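Local structure of pyroglutatmate porin OpdO (Pseudomonas aeruginosa, 3SZV) at residues G65-G70 with A113-S118; D104-L109 with S173-Q178; A270-A275 with R316-F321. The protein probably acts as a porin, forming a beta-barrel channel in the outer membrane and belonging to a family of carboxylate channels. All blocks are in the same frame, centred on the assembly; numbering follows the deposited sequence.

Overall arrangement
All three contacts belong to the antiparallel beta barrel of the OprD family. Contacts 1 and 3 pair neighbouring wall strands, 67-81 with 106-117 and 271-281 with 311-320, whereas contact 2 sets the start of strand 106-117 against the loop between strands 159-170 and 180-182. Contacts 1 and 2 share strand 106-117, yet their centres are about 29 Å apart, and their segments alternate along the chain. Contact 3 follows both in sequence; its centre is about 41 Å from that of contact 1 and about 36 Å from that of contact 2, across the chain's centre from the latter. Together they sample distant wall seams and a loop packed against the wall of this presumed channel.

Contact 1 (G65-G70 with A113-S118); sequences GTVGFG and AKARVS. With C8E ((hydroxyethyloxy)tri(ethyloxy)octane), chain F.
Lys114 lays its aliphatic chain along the backbone of Gly70, with Lys114 CG 3.4 Å from Gly70 C. Its chi1 of 61° puts CG between the backbone N and the carbonyl carbon, and the extended remainder carries Lys114 CE to 3.9 Å from Gly70 CA. The lysine thus fills the room beside Gly70, which has no side chain of its own. Beyond it, Lys114 NZ finds a charge partner in Asp72 and a further acceptor in Ser60 O. The two residues are also an antiparallel hydrogen-bonded pair: Gly70 N reaches Lys114 O at 2.9 Å, while the returning Lys114 N approaches Gly70 O from well above the carbonyl plane, 49° out of it.

Arg116 passes over Gly68, its hydrogen-bonded partner, with Arg116 CG 4.0 Å from Gly68 N and Arg116 N 2.8 Å from Gly68 O. Its extended chain brings Arg116 NH2 to a water at 3.0 Å, lying in the guanidinium plane; this water is also bonded to Gly65 O.

On the other face Phe69 CD1 meets Ala115 CB at 3.8 Å, and Val117 CG1 touches C14 of a bound detergent at 3.7 Å. An apolar face of Val67, Phe69, Ala115 and Val117, with Lys114, its charge balanced by Asp72, and Arg116 opposite, is consistent with a lipid-facing and a channel-facing side.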
# COMPACT_ATOMS: atom_id res chain seq x y z
N GLY A 65 -32.44 0.96 -5.81
CA GLY A 65 -32.88 -0.42 -5.92
C GLY A 65 -32.13 -1.37 -5.01
O GLY A 65 -31.11 -1.00 -4.41
N THR A 66 -32.63 -2.60 -4.91
CA THR A 66 -31.99 -3.63 -4.10
C THR A 66 -30.53 -3.77 -4.51
O THR A 66 -29.63 -3.80 -3.67
CB THR A 66 -32.70 -4.98 -4.25
OG1 THR A 66 -34.03 -4.87 -3.74
CG2 THR A 66 -31.95 -6.06 -3.49
N VAL A 67 -30.30 -3.85 -5.82
CA VAL A 67 -28.95 -3.80 -6.34
C VAL A 67 -28.74 -2.45 -7.01
O VAL A 67 -29.49 -2.07 -7.91
CB VAL A 67 -28.68 -4.91 -7.36
CG1 VAL A 67 -27.23 -4.88 -7.81
CG2 VAL A 67 -29.02 -6.27 -6.76
N GLY A 68 -27.74 -1.72 -6.54
CA GLY A 68 -27.41 -0.42 -7.09
C GLY A 68 -26.19 -0.49 -7.98
O GLY A 68 -25.25 -1.24 -7.69
N PHE A 69 -26.19 0.29 -9.05
CA PHE A 69 -25.07 0.29 -9.98
C PHE A 69 -24.44 1.66 -10.07
O PHE A 69 -25.11 2.69 -9.90
CB PHE A 69 -25.53 -0.19 -11.37
CG PHE A 69 -26.09 -1.57 -11.37
CD1 PHE A 69 -25.25 -2.67 -11.33
CD2 PHE A 69 -27.46 -1.79 -11.38
CE1 PHE A 69 -25.76 -3.95 -11.32
CE2 PHE A 69 -27.97 -3.07 -11.37
CZ PHE A 69 -27.12 -4.16 -11.34
N GLY A 70 -23.14 1.70 -10.36
CA GLY A 70 -22.44 2.96 -10.50
C GLY A 70 -21.19 2.80 -11.33
O GLY A 70 -20.90 1.71 -11.83
N ALA A 113 -16.57 -0.18 -13.04
CA ALA A 113 -17.99 -0.43 -12.85
C ALA A 113 -18.17 -0.89 -11.42
O ALA A 113 -17.29 -1.55 -10.86
CB ALA A 113 -18.46 -1.51 -13.80
N LYS A 114 -19.29 -0.54 -10.81
CA LYS A 114 -19.56 -0.99 -9.46
C LYS A 114 -21.01 -1.38 -9.23
O LYS A 114 -21.93 -0.87 -9.89
CB LYS A 114 -19.12 0.05 -8.42
CG LYS A 114 -19.82 1.39 -8.52
CD LYS A 114 -19.14 2.42 -7.61
CE LYS A 114 -19.87 3.75 -7.66
NZ LYS A 114 -19.23 4.77 -6.78
N ALA A 115 -21.22 -2.28 -8.27
CA ALA A 115 -22.56 -2.71 -7.88
C ALA A 115 -22.60 -2.91 -6.37
O ALA A 115 -21.65 -3.43 -5.79
CB ALA A 115 -22.95 -3.99 -8.60
N ARG A 116 -23.69 -2.48 -5.74
CA ARG A 116 -23.85 -2.67 -4.30
C ARG A 116 -25.15 -3.39 -3.99
O ARG A 116 -26.15 -3.19 -4.66
CB ARG A 116 -23.85 -1.32 -3.57
CG ARG A 116 -25.08 -0.49 -3.86
CD ARG A 116 -25.22 0.72 -2.95
NE ARG A 116 -26.51 1.37 -3.15
CZ ARG A 116 -26.82 2.59 -2.71
NH1 ARG A 116 -25.92 3.30 -2.04
NH2 ARG A 116 -28.03 3.09 -2.94
N VAL A 117 -25.11 -4.25 -2.98
CA VAL A 117 -26.33 -4.80 -2.42
C VAL A 117 -26.13 -4.87 -0.92
O VAL A 117 -25.03 -5.21 -0.46
CB VAL A 117 -26.66 -6.19 -3.01
CG1 VAL A 117 -25.60 -7.21 -2.63
CG2 VAL A 117 -28.04 -6.65 -2.56
N SER A 118 -27.15 -4.51 -0.16
CA SER A 118 -27.05 -4.48 1.30
C SER A 118 -25.77 -3.78 1.72
O SER A 118 -25.59 -2.59 1.44
CB SER A 118 -27.12 -5.90 1.85
OG SER A 118 -27.23 -5.90 3.26
C13 C8E F . -22.95 -11.09 -1.41
C14 C8E F . -24.25 -10.32 -1.24
O15 C8E F . -24.65 -10.41 0.11
C16 C8E F . -26.04 -10.57 0.28
C17 C8E F . -26.60 -9.34 0.99
O18 C8E F . -28.01 -9.36 0.89
C19 C8E F . -28.67 -9.58 2.12
C20 C8E F . -29.74 -8.51 2.31
O21 C8E F . -30.13 -8.45 3.66
O HOH W 1 -29.20 1.09 -4.77
O HOH W 2 -29.79 -3.71 -0.83

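Contact 2 (D104-L109 with S173-Q178); sequences DDYAKL and SSSDYQ
Tyr106 turns one face of its ring to the backbone of Ser174 and Ser175. Ser174 O stands 3.2 Å above the plane of the Tyr106 ring, displaced toward the rim, while Ser175 N lies over the ring centre. Ser175 CB comes in beside them, 3.4 Å from Tyr106 CD1. This placement follows from chi1 of 71°, which sets the tyrosine CG between its backbone N and carbonyl carbon. The phenol oxygen is held beyond the two segments, by hydrogen bonds with Asn172 O and Lys170 NZ; Lys170 NZ also bonds Ser174 O, so a single amine ties the ring's tip to the carbonyl lying over its face.

Lys108 crosses Tyr177 at about a right angle, with Lys108 CE 3.9 Å from Tyr177 CE1. A bend at chi4, 74°, turns the amine out of the line of its chain toward the loop backbone. There a water joins Lys108 NZ, at 3.2 Å, to Tyr177 N, at 3.1 Å. A weak bond to Ser175 O is doubtful, because that oxygen sits too close to the lysine chain in the model. At the other end Asp104 N donates to Ser173 O at 3.0 Å, an almost straight bond of 163°.

Strand 106-117 is bonded on one edge to strand 67-81, through Tyr106 with Gly78 and Lys108 with Leu76. Leu109 touches detergent, whereas Tyr106 and Lys108 leave the strand toward the loop, which therefore probably lies on the inner side of the wall; Tyr177 continues the packing onto strands 145-147 and 159-170.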
# COMPACT_ATOMS: atom_id res chain seq x y z
N ASP A 104 6.55 8.10 -16.07
CA ASP A 104 5.89 9.28 -15.50
C ASP A 104 5.60 10.35 -16.55
O ASP A 104 5.39 11.52 -16.24
CB ASP A 104 6.68 9.85 -14.32
CG ASP A 104 6.70 8.90 -13.14
OD1 ASP A 104 5.64 8.33 -12.83
OD2 ASP A 104 7.79 8.69 -12.55
N ASP A 105 5.60 9.92 -17.81
CA ASP A 105 5.23 10.78 -18.93
C ASP A 105 4.11 10.10 -19.71
O ASP A 105 4.32 9.49 -20.76
CB ASP A 105 6.44 11.06 -19.82
CG ASP A 105 7.05 12.42 -19.54
OD1 ASP A 105 6.71 13.38 -20.26
OD2 ASP A 105 7.86 12.54 -18.59
N TYR A 106 2.90 10.19 -19.18
CA TYR A 106 1.78 9.49 -19.75
C TYR A 106 0.46 10.05 -19.27
O TYR A 106 0.41 10.86 -18.35
CB TYR A 106 1.86 7.99 -19.43
CG TYR A 106 1.60 7.58 -17.98
CD1 TYR A 106 0.31 7.36 -17.53
CD2 TYR A 106 2.65 7.35 -17.10
CE1 TYR A 106 0.06 6.96 -16.22
CE2 TYR A 106 2.42 6.94 -15.80
CZ TYR A 106 1.13 6.75 -15.36
OH TYR A 106 0.89 6.35 -14.06
N ALA A 107 -0.59 9.60 -19.93
CA ALA A 107 -1.94 9.91 -19.51
C ALA A 107 -2.71 8.60 -19.54
O ALA A 107 -2.52 7.77 -20.43
CB ALA A 107 -2.56 10.91 -20.46
N LYS A 108 -3.58 8.41 -18.56
CA LYS A 108 -4.42 7.23 -18.54
C LYS A 108 -5.76 7.52 -17.89
O LYS A 108 -5.83 8.20 -16.87
CB LYS A 108 -3.74 6.06 -17.82
CG LYS A 108 -4.58 4.78 -17.91
CD LYS A 108 -3.79 3.53 -17.58
CE LYS A 108 -4.44 2.30 -18.21
NZ LYS A 108 -4.22 2.23 -19.69
N LEU A 109 -6.81 6.99 -18.49
CA LEU A 109 -8.14 7.05 -17.91
C LEU A 109 -8.58 5.62 -17.62
O LEU A 109 -8.54 4.76 -18.49
CB LEU A 109 -9.12 7.72 -18.88
CG LEU A 109 -10.58 7.82 -18.44
CD1 LEU A 109 -10.72 8.63 -17.17
CD2 LEU A 109 -11.42 8.43 -19.56
N SER A 173 4.74 3.96 -12.50
CA SER A 173 5.43 4.81 -13.46
C SER A 173 5.02 4.62 -14.93
O SER A 173 5.54 5.31 -15.80
CB SER A 173 6.95 4.60 -13.33
OG SER A 173 7.27 3.22 -13.43
N SER A 174 4.09 3.71 -15.20
CA SER A 174 3.68 3.51 -16.59
C SER A 174 2.18 3.61 -16.83
O SER A 174 1.39 3.61 -15.89
CB SER A 174 4.23 2.18 -17.14
OG SER A 174 4.11 1.15 -16.18
N SER A 175 1.80 3.70 -18.10
CA SER A 175 0.40 3.83 -18.48
C SER A 175 -0.25 2.49 -18.81
O SER A 175 -1.46 2.33 -18.69
CB SER A 175 0.26 4.75 -19.69
OG SER A 175 0.93 4.21 -20.81
N ASP A 176 0.56 1.51 -19.22
CA ASP A 176 0.00 0.27 -19.75
C ASP A 176 -0.14 -0.81 -18.69
O ASP A 176 0.76 -1.02 -17.87
CB ASP A 176 0.87 -0.25 -20.90
CG ASP A 176 0.62 0.49 -22.20
OD1 ASP A 176 -0.12 1.49 -22.19
OD2 ASP A 176 1.18 0.06 -23.23
N TYR A 177 -1.28 -1.49 -18.70
CA TYR A 177 -1.44 -2.72 -17.93
C TYR A 177 -0.51 -3.79 -18.49
O TYR A 177 -0.40 -3.94 -19.71
CB TYR A 177 -2.88 -3.21 -17.98
CG TYR A 177 -3.85 -2.44 -17.09
CD1 TYR A 177 -4.96 -1.81 -17.63
CD2 TYR A 177 -3.65 -2.36 -15.72
CE1 TYR A 177 -5.84 -1.11 -16.83
CE2 TYR A 177 -4.52 -1.68 -14.91
CZ TYR A 177 -5.62 -1.06 -15.46
OH TYR A 177 -6.50 -0.35 -14.65
N GLN A 178 0.15 -4.52 -17.61
CA GLN A 178 1.00 -5.63 -18.01
C GLN A 178 0.74 -6.83 -17.12
O GLN A 178 0.07 -6.73 -16.10
CB GLN A 178 2.48 -5.25 -17.96
CG GLN A 178 2.98 -4.85 -16.59
CD GLN A 178 4.33 -4.14 -16.64
OE1 GLN A 178 4.47 -3.08 -17.26
NE2 GLN A 178 5.33 -4.72 -15.99
O HOH W 3 -3.64 -0.81 -20.67

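Contact 3 (A270-A275 with R316-F321); sequences AHAVAA and RYDYDF
The ring edges of His271 and Tyr317 face each other, neither ring over the other, and a hydrogen bond joins His271 ND1 to Tyr317 OH, 2.7 Å long and bent (141°), in which either could be the donor. Tyr319 completes an aromatic cluster: its CE1 stands 3.5 Å above the His271 ring plane, toward the rim, and the two planes are turned 57° from each other. Two residues apart, Tyr317 and Tyr319 share the His271 face, and CG anti to the backbone N swings both rings across to His271.

Apolar contacts flank the cluster. Ala270 CB touches Tyr319 CE1 at 3.5 Å, and Val273 CG2 lies at the edge of the Tyr317 ring, 4.1 Å from CD2.

Backbone hydrogen bonds join the strands, antiparallel at 165°, as neighbouring staves of the barrel. Ala272 and Asp318 bond both ways, as do Ala274 and Arg316, and Asp320 N reaches Ala270 O at 3.0 Å beside the strand ends. Tyrosines clustered on a barrel surface are consistent with the aromatic girdle that porins place at the membrane interface.

Charged groups occupy the opposite face. Arg316 grips Asp318 side-on, Arg316 NE to Asp318 OD2 at 2.8 Å and Arg316 NH2 to Asp318 OD1 at 3.0 Å, each oxygen using its syn lone pair. Beneath this salt bridge Ala272 CB packs against Asp318 CB at 3.9 Å, while Arg316 NH1 lies close to the like charge of Arg334 on strand 329-343.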
# COMPACT_ATOMS: atom_id res chain seq x y z
N ALA A 270 1.33 13.35 22.17
CA ALA A 270 1.74 13.76 20.84
C ALA A 270 2.88 12.88 20.31
O ALA A 270 3.23 12.96 19.13
CB ALA A 270 2.16 15.23 20.84
N HIS A 271 3.41 12.03 21.19
CA HIS A 271 4.50 11.11 20.86
C HIS A 271 3.98 9.75 20.45
O HIS A 271 2.95 9.28 20.95
CB HIS A 271 5.40 10.89 22.07
CG HIS A 271 5.95 12.15 22.66
ND1 HIS A 271 7.10 12.74 22.19
CD2 HIS A 271 5.51 12.90 23.69
CE1 HIS A 271 7.35 13.83 22.91
NE2 HIS A 271 6.41 13.94 23.82
N ALA A 272 4.71 9.10 19.57
CA ALA A 272 4.43 7.72 19.22
C ALA A 272 5.76 6.99 19.07
O ALA A 272 6.71 7.52 18.49
CB ALA A 272 3.62 7.64 17.94
N VAL A 273 5.83 5.79 19.64
CA VAL A 273 7.02 4.96 19.51
C VAL A 273 6.59 3.58 19.08
O VAL A 273 5.63 3.03 19.62
CB VAL A 273 7.78 4.85 20.84
CG1 VAL A 273 8.98 3.92 20.70
CG2 VAL A 273 8.23 6.22 21.30
N ALA A 274 7.27 3.02 18.08
CA ALA A 274 6.94 1.67 17.63
C ALA A 274 8.19 0.81 17.61
O ALA A 274 9.29 1.29 17.30
CB ALA A 274 6.27 1.69 16.26
N ALA A 275 8.02 -0.46 17.95
CA ALA A 275 9.12 -1.41 17.89
C ALA A 275 8.65 -2.61 17.09
O ALA A 275 7.57 -3.14 17.31
N ARG A 316 10.80 3.21 15.68
CA ARG A 316 10.19 4.32 14.97
C ARG A 316 9.66 5.33 15.97
O ARG A 316 9.04 4.95 16.97
CB ARG A 316 9.04 3.83 14.10
CG ARG A 316 8.28 4.95 13.43
CD ARG A 316 7.17 4.43 12.54
NE ARG A 316 6.28 5.52 12.17
CZ ARG A 316 5.56 5.56 11.05
NH1 ARG A 316 5.64 4.57 10.17
NH2 ARG A 316 4.78 6.60 10.81
N TYR A 317 9.90 6.60 15.68
CA TYR A 317 9.37 7.69 16.51
C TYR A 317 8.57 8.65 15.65
O TYR A 317 9.00 9.03 14.56
CB TYR A 317 10.53 8.44 17.19
CG TYR A 317 10.07 9.66 17.96
CD1 TYR A 317 10.31 10.94 17.48
CD2 TYR A 317 9.36 9.53 19.14
CE1 TYR A 317 9.87 12.05 18.17
CE2 TYR A 317 8.91 10.64 19.84
CZ TYR A 317 9.17 11.90 19.35
OH TYR A 317 8.72 12.99 20.05
N ASP A 318 7.39 9.05 16.16
CA ASP A 318 6.60 10.10 15.52
C ASP A 318 6.25 11.19 16.52
O ASP A 318 6.01 10.91 17.69
CB ASP A 318 5.26 9.57 14.98
CG ASP A 318 5.42 8.56 13.86
OD1 ASP A 318 5.17 8.92 12.70
OD2 ASP A 318 5.75 7.39 14.16
N TYR A 319 6.19 12.43 16.05
CA TYR A 319 5.67 13.51 16.85
C TYR A 319 4.67 14.31 16.03
O TYR A 319 4.95 14.73 14.90
CB TYR A 319 6.79 14.43 17.37
CG TYR A 319 6.28 15.42 18.39
CD1 TYR A 319 6.03 15.02 19.70
CD2 TYR A 319 6.03 16.76 18.06
CE1 TYR A 319 5.56 15.90 20.65
CE2 TYR A 319 5.56 17.65 19.01
CZ TYR A 319 5.32 17.22 20.31
OH TYR A 319 4.84 18.09 21.24
N ASP A 320 3.50 14.51 16.61
CA ASP A 320 2.46 15.34 16.01
C ASP A 320 2.46 16.69 16.71
O ASP A 320 2.23 16.79 17.91
CB ASP A 320 1.10 14.64 16.12
CG ASP A 320 -0.03 15.45 15.53
OD1 ASP A 320 -0.58 15.06 14.49
OD2 ASP A 320 -0.36 16.49 16.12
N PHE A 321 2.75 17.73 15.93
CA PHE A 321 2.93 19.06 16.49
C PHE A 321 1.62 19.80 16.79
O PHE A 321 1.64 20.96 17.17
CB PHE A 321 3.82 19.89 15.55
CG PHE A 321 5.25 19.43 15.49
CD1 PHE A 321 6.23 20.04 16.25
CD2 PHE A 321 5.61 18.37 14.66
CE1 PHE A 321 7.54 19.62 16.19
CE2 PHE A 321 6.93 17.93 14.61
CZ PHE A 321 7.89 18.56 15.37